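Local coordinates for methyltransferase-like protein (Saccharopolyspora spinosa, PDB 4PNE) that catalyses a [4+2] cycloaddition in spinosyn biosynthesis, using a fold like that of the S-adenosylmethionine-dependent methyltransferases, at residues V195-R201 / H288-I294; Y156-D162 / R185-P189. One frame throughout, in Å; residues are numbered along the deposited sequence.

Interaction 1. Residues V195-R201 / H288-I294; sequences VTEVVKR and HDMGYAI
Thr196 and Tyr292 meet through their hydroxyls on two antiparallel strands, 191-200 and 290-298, of the mixed sheet of a class I methyltransferase-like fold. Thr196 OG1 donates to Tyr292 OH at 3.0 Å, and the phenol oxygen is also hydrogen-bonded to Gln168. With CG anti to the backbone N (chi1 -154°), the Tyr292 ring lies back across the neighbouring strand, so that Glu197 O sits over one face, nearer the rim than the centre. Val198 comes to the edge of the same ring, its CG2 3.7 Å from Tyr292 CE1, while its other branch, CG1, reaches the Met290 methyl. The His62 ring meets that of Tyr292, their planes about 20° apart, and the side chain of His61, which binds S-adenosyl-L-homocysteine, lies about 4 Å from that of Tyr292; the face bearing Thr196 and Tyr292 thus borders the S-adenosyl-L-homocysteine site.

Beneath these side chains the backbones pair in two hydrogen-bonded positions, Glu197 with Ala293 and Val199 with Gly291. Glu197 turns its carboxylate back to its own strand, where OE2 accepts from Val198 N. Beyond the paired strands, Arg201 N donates to Asp289 O at 3.0 Å. The Arg201 chain then bends at chi3 (56°), bringing its guanidinium edge to two acceptors: NH1 donates to His288 O at 2.7 Å and to a water that in turn donates to Met290 O.

Interaction 2. Residues Y156-D162 / R185-P189; sequences YPDNAFD and RVLKP
The end of helix 176-186 and the start of strand 161-167 meet here at the end of the Rossmann-like sheet where that strand starts, and a tight loop wraps round the last helical residues. Arg185 holds the loop by its side chain. Its guanidinium edge faces Tyr156 O, which takes Arg185 NH1 at 2.9 Å and Arg185 NH2 at 3.2 Å, both bonds lying in the carbonyl plane. Arg185 NH1 also forms a salt bridge with Asp158 OD1, 2.8 Å away and met nearly in line with its C-O bond, although the carboxylate and guanidinium planes are turned 51° apart. The aliphatic part of the arginine passes close to the same oxygen, and the bend at chi3 (64°) swings the head round to the loop; NE is left to a salt bridge with Glu182.

The backbone completes the join. Asn159 N donates to Arg185 O, and Val186 O accepts from two successive amides, Ala160 N at 2.7 Å and Phe161 N at 2.9 Å, the second in the carbonyl plane and the first tilted from it. Phe161 O then receives Lys188 N at 2.8 Å, which sets Phe161 beside Leu187 as a parallel bridge.

Val186 fills the angle between the aromatic residues: CG2 lies 3.8 Å from Phe161 CD2, and CG1 approaches Tyr156 CB. Phe161 in turn sets CZ over the centre of the Tyr156 ring, while Leu97 of strand 95-99 packs against all three. The extended Lys188 chain runs past Ala160 O to a weak salt bridge with Asp162, whose other oxygen accepts from Arg95 N. The contact ties the helix's end to the first strand's start in a beta-alpha-beta crossover, strand 161-167, helix 176-186 and strand 191-200, as in Rossmann-like methyltransferases.

Interaction 2 closes before interaction 1 opens along the chain, and the two lie in series on one sheet, their centres 28 Å apart and their nearest atoms about 9 Å apart without touching. Strand 161-167, which begins in interaction 2, runs parallel to its neighbour 191-200, whose far part enters interaction 1. The short strand 187-188 is followed, after a corner at Pro189, by 191-200. Interaction 2 is thus structural packing where the crossover strands begin, the side chain of Tyr156 about 9 Å from bound S-adenosyl-L-homocysteine, whereas interaction 1 joins 191-200 to antiparallel 290-298 close to the ligand site, the side chain of Thr196 about 6 Å from the ligand.

Interaction 1. Residues V195-R201 / H288-I294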
# COMPACT_ATOMS: atom_id res chain seq x y z
N VAL A 195 0.20 6.96 -5.61
CA VAL A 195 -0.69 6.46 -4.57
C VAL A 195 -1.70 5.47 -5.11
O VAL A 195 -2.33 5.73 -6.13
CB VAL A 195 -1.48 7.63 -3.92
CG1 VAL A 195 -2.54 7.16 -2.90
CG2 VAL A 195 -0.53 8.69 -3.34
N THR A 196 -1.87 4.34 -4.42
CA THR A 196 -3.02 3.50 -4.70
C THR A 196 -3.81 3.29 -3.46
O THR A 196 -3.28 3.30 -2.33
CB THR A 196 -2.65 2.16 -5.34
OG1 THR A 196 -2.02 1.30 -4.39
CG2 THR A 196 -1.73 2.36 -6.53
N GLU A 197 -5.11 3.11 -3.65
CA GLU A 197 -5.93 2.92 -2.49
C GLU A 197 -7.24 2.24 -2.84
O GLU A 197 -7.79 2.40 -3.95
CB GLU A 197 -6.18 4.26 -1.82
CG GLU A 197 -6.60 4.15 -0.39
CD GLU A 197 -5.70 3.24 0.44
OE1 GLU A 197 -4.66 3.76 0.92
OE2 GLU A 197 -6.07 2.06 0.62
N VAL A 198 -7.71 1.46 -1.87
CA VAL A 198 -9.09 0.99 -1.81
C VAL A 198 -9.99 2.13 -1.36
O VAL A 198 -9.75 2.72 -0.30
CB VAL A 198 -9.24 -0.21 -0.84
CG1 VAL A 198 -10.67 -0.67 -0.72
CG2 VAL A 198 -8.34 -1.37 -1.29
N VAL A 199 -10.99 2.45 -2.17
CA VAL A 199 -11.89 3.58 -1.90
C VAL A 199 -13.36 3.15 -1.94
O VAL A 199 -13.69 2.10 -2.43
CB VAL A 199 -11.70 4.73 -2.92
CG1 VAL A 199 -10.31 5.33 -2.77
CG2 VAL A 199 -11.91 4.25 -4.36
N LYS A 200 -14.24 4.00 -1.43
CA LYS A 200 -15.64 3.87 -1.80
C LYS A 200 -15.77 4.31 -3.26
O LYS A 200 -15.29 5.40 -3.60
CB LYS A 200 -16.49 4.73 -0.87
CG LYS A 200 -17.98 4.54 -1.07
CD LYS A 200 -18.75 5.26 0.02
CE LYS A 200 -20.21 4.83 0.06
NZ LYS A 200 -20.93 5.28 -1.14
N ARG A 201 -16.33 3.46 -4.12
CA ARG A 201 -16.28 3.74 -5.55
C ARG A 201 -16.97 5.05 -5.91
O ARG A 201 -16.49 5.79 -6.75
CB ARG A 201 -16.95 2.62 -6.35
CG ARG A 201 -16.91 2.86 -7.87
CD ARG A 201 -17.63 1.78 -8.66
NE ARG A 201 -19.02 1.61 -8.26
CZ ARG A 201 -19.49 0.58 -7.56
NH1 ARG A 201 -18.71 -0.40 -7.18
NH2 ARG A 201 -20.79 0.53 -7.25
N HIS A 288 -18.91 -4.88 -3.00
CA HIS A 288 -19.48 -4.33 -4.21
C HIS A 288 -19.48 -2.77 -4.21
O HIS A 288 -19.60 -2.14 -5.27
CB HIS A 288 -20.90 -4.84 -4.41
CG HIS A 288 -21.61 -4.16 -5.54
ND1 HIS A 288 -21.15 -4.25 -6.83
CD2 HIS A 288 -22.67 -3.33 -5.56
CE1 HIS A 288 -21.92 -3.53 -7.62
NE2 HIS A 288 -22.86 -2.96 -6.87
N ASP A 289 -19.38 -2.17 -3.03
CA ASP A 289 -19.33 -0.73 -2.84
C ASP A 289 -17.91 -0.18 -2.91
O ASP A 289 -17.72 1.03 -3.02
CB ASP A 289 -19.94 -0.35 -1.49
CG ASP A 289 -21.43 -0.68 -1.41
OD1 ASP A 289 -22.14 -0.43 -2.40
OD2 ASP A 289 -21.86 -1.21 -0.37
N MET A 290 -16.92 -1.08 -2.86
CA MET A 290 -15.53 -0.70 -2.98
C MET A 290 -15.12 -0.46 -4.40
O MET A 290 -15.60 -1.11 -5.31
CB MET A 290 -14.63 -1.78 -2.40
CG MET A 290 -14.77 -1.88 -0.91
SD MET A 290 -13.91 -3.33 -0.27
CE MET A 290 -13.31 -2.67 1.27
N GLY A 291 -14.15 0.43 -4.58
CA GLY A 291 -13.49 0.58 -5.87
C GLY A 291 -12.02 0.78 -5.61
O GLY A 291 -11.52 0.48 -4.52
N TYR A 292 -11.32 1.29 -6.61
CA TYR A 292 -9.86 1.40 -6.51
C TYR A 292 -9.34 2.57 -7.34
O TYR A 292 -9.82 2.83 -8.44
CB TYR A 292 -9.22 0.09 -6.96
CG TYR A 292 -7.86 -0.14 -6.36
CD1 TYR A 292 -7.74 -0.72 -5.10
CD2 TYR A 292 -6.69 0.24 -7.01
CE1 TYR A 292 -6.52 -0.93 -4.53
CE2 TYR A 292 -5.46 0.04 -6.44
CZ TYR A 292 -5.36 -0.54 -5.20
OH TYR A 292 -4.13 -0.75 -4.61
N ALA A 293 -8.32 3.25 -6.81
CA ALA A 293 -7.74 4.45 -7.45
C ALA A 293 -6.24 4.34 -7.58
O ALA A 293 -5.57 3.85 -6.67
CB ALA A 293 -8.11 5.71 -6.64
N ILE A 294 -5.71 4.73 -8.75
CA ILE A 294 -4.31 4.99 -8.93
C ILE A 294 -4.14 6.49 -9.16
O ILE A 294 -4.75 7.05 -10.08
CB ILE A 294 -3.70 4.21 -10.12
CG1 ILE A 294 -3.98 2.71 -9.98
CG2 ILE A 294 -2.20 4.47 -10.22
CD1 ILE A 294 -3.56 1.91 -11.24
O HOH W 1 -16.21 -1.07 -8.06

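Interaction 2. Residues Y156-D162 / R185-P189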
# COMPACT_ATOMS: atom_id res chain seq x y z
N TYR A 156 13.96 12.16 7.40
CA TYR A 156 14.76 12.56 6.26
C TYR A 156 14.76 14.07 6.08
O TYR A 156 13.79 14.74 6.46
CB TYR A 156 14.23 11.87 5.00
CG TYR A 156 14.00 10.41 5.24
CD1 TYR A 156 15.06 9.58 5.47
CD2 TYR A 156 12.71 9.89 5.27
CE1 TYR A 156 14.86 8.23 5.73
CE2 TYR A 156 12.50 8.56 5.52
CZ TYR A 156 13.57 7.73 5.75
OH TYR A 156 13.37 6.40 6.00
N PRO A 157 15.83 14.61 5.50
CA PRO A 157 15.86 16.04 5.21
C PRO A 157 14.87 16.42 4.12
O PRO A 157 14.44 15.55 3.33
CB PRO A 157 17.31 16.28 4.75
CG PRO A 157 17.86 14.96 4.40
CD PRO A 157 17.05 13.90 5.05
N ASP A 158 14.49 17.69 4.08
CA ASP A 158 13.72 18.21 2.96
C ASP A 158 14.39 17.85 1.65
O ASP A 158 15.62 17.85 1.58
CB ASP A 158 13.59 19.72 2.98
CG ASP A 158 12.89 20.26 4.21
OD1 ASP A 158 12.60 19.51 5.17
OD2 ASP A 158 12.66 21.49 4.20
N ASN A 159 13.60 17.60 0.61
CA ASN A 159 14.13 17.48 -0.75
C ASN A 159 15.19 16.38 -0.87
O ASN A 159 16.26 16.59 -1.43
CB ASN A 159 14.73 18.83 -1.21
CG ASN A 159 13.77 20.00 -1.00
OD1 ASN A 159 12.66 20.00 -1.50
ND2 ASN A 159 14.22 21.00 -0.24
N ALA A 160 14.86 15.20 -0.35
CA ALA A 160 15.75 14.02 -0.33
C ALA A 160 15.45 12.98 -1.41
O ALA A 160 16.34 12.25 -1.84
CB ALA A 160 15.67 13.35 1.01
N PHE A 161 14.19 12.89 -1.83
CA PHE A 161 13.77 11.79 -2.70
C PHE A 161 13.25 12.26 -4.05
O PHE A 161 12.52 13.24 -4.13
CB PHE A 161 12.66 10.97 -2.03
CG PHE A 161 13.11 10.27 -0.81
CD1 PHE A 161 13.69 9.05 -0.89
CD2 PHE A 161 12.92 10.85 0.42
CE1 PHE A 161 14.11 8.40 0.23
CE2 PHE A 161 13.35 10.21 1.57
CZ PHE A 161 13.94 8.99 1.48
N ASP A 162 13.58 11.53 -5.11
CA ASP A 162 13.07 11.80 -6.44
C ASP A 162 11.62 11.35 -6.62
O ASP A 162 10.88 11.89 -7.45
CB ASP A 162 13.93 11.11 -7.50
CG ASP A 162 15.39 11.55 -7.44
OD1 ASP A 162 15.70 12.67 -7.89
OD2 ASP A 162 16.26 10.80 -6.93
N ARG A 185 7.27 17.24 1.81
CA ARG A 185 8.48 17.85 2.35
C ARG A 185 9.75 17.13 1.87
O ARG A 185 10.71 17.79 1.42
CB ARG A 185 8.47 17.83 3.89
CG ARG A 185 9.67 18.56 4.54
CD ARG A 185 9.60 18.59 6.06
NE ARG A 185 9.68 17.25 6.64
CZ ARG A 185 10.80 16.52 6.69
NH1 ARG A 185 11.94 17.02 6.22
NH2 ARG A 185 10.77 15.31 7.25
N VAL A 186 9.78 15.81 1.97
CA VAL A 186 11.02 15.07 1.66
C VAL A 186 11.19 14.76 0.17
O VAL A 186 12.26 14.37 -0.24
CB VAL A 186 11.13 13.75 2.48
CG1 VAL A 186 10.99 14.02 3.96
CG2 VAL A 186 10.06 12.75 2.03
N LEU A 187 10.16 14.96 -0.66
CA LEU A 187 10.35 14.92 -2.10
C LEU A 187 11.13 16.14 -2.55
O LEU A 187 10.96 17.21 -1.98
CB LEU A 187 9.02 14.89 -2.86
CG LEU A 187 8.27 13.57 -2.91
CD1 LEU A 187 6.89 13.79 -3.44
CD2 LEU A 187 9.00 12.60 -3.80
N LYS A 188 11.93 15.95 -3.59
CA LYS A 188 12.60 17.05 -4.28
C LYS A 188 11.57 17.79 -5.10
O LYS A 188 10.54 17.24 -5.45
CB LYS A 188 13.73 16.49 -5.15
CG LYS A 188 14.83 15.86 -4.35
CD LYS A 188 15.82 15.10 -5.22
CE LYS A 188 16.88 14.44 -4.38
NZ LYS A 188 17.69 13.49 -5.20
N PRO A 189 11.84 19.06 -5.44
CA PRO A 189 10.93 19.73 -6.37
C PRO A 189 10.79 18.96 -7.66
O PRO A 189 11.80 18.49 -8.24
CB PRO A 189 11.60 21.10 -6.61
CG PRO A 189 12.45 21.31 -5.40
CD PRO A 189 12.93 19.94 -4.97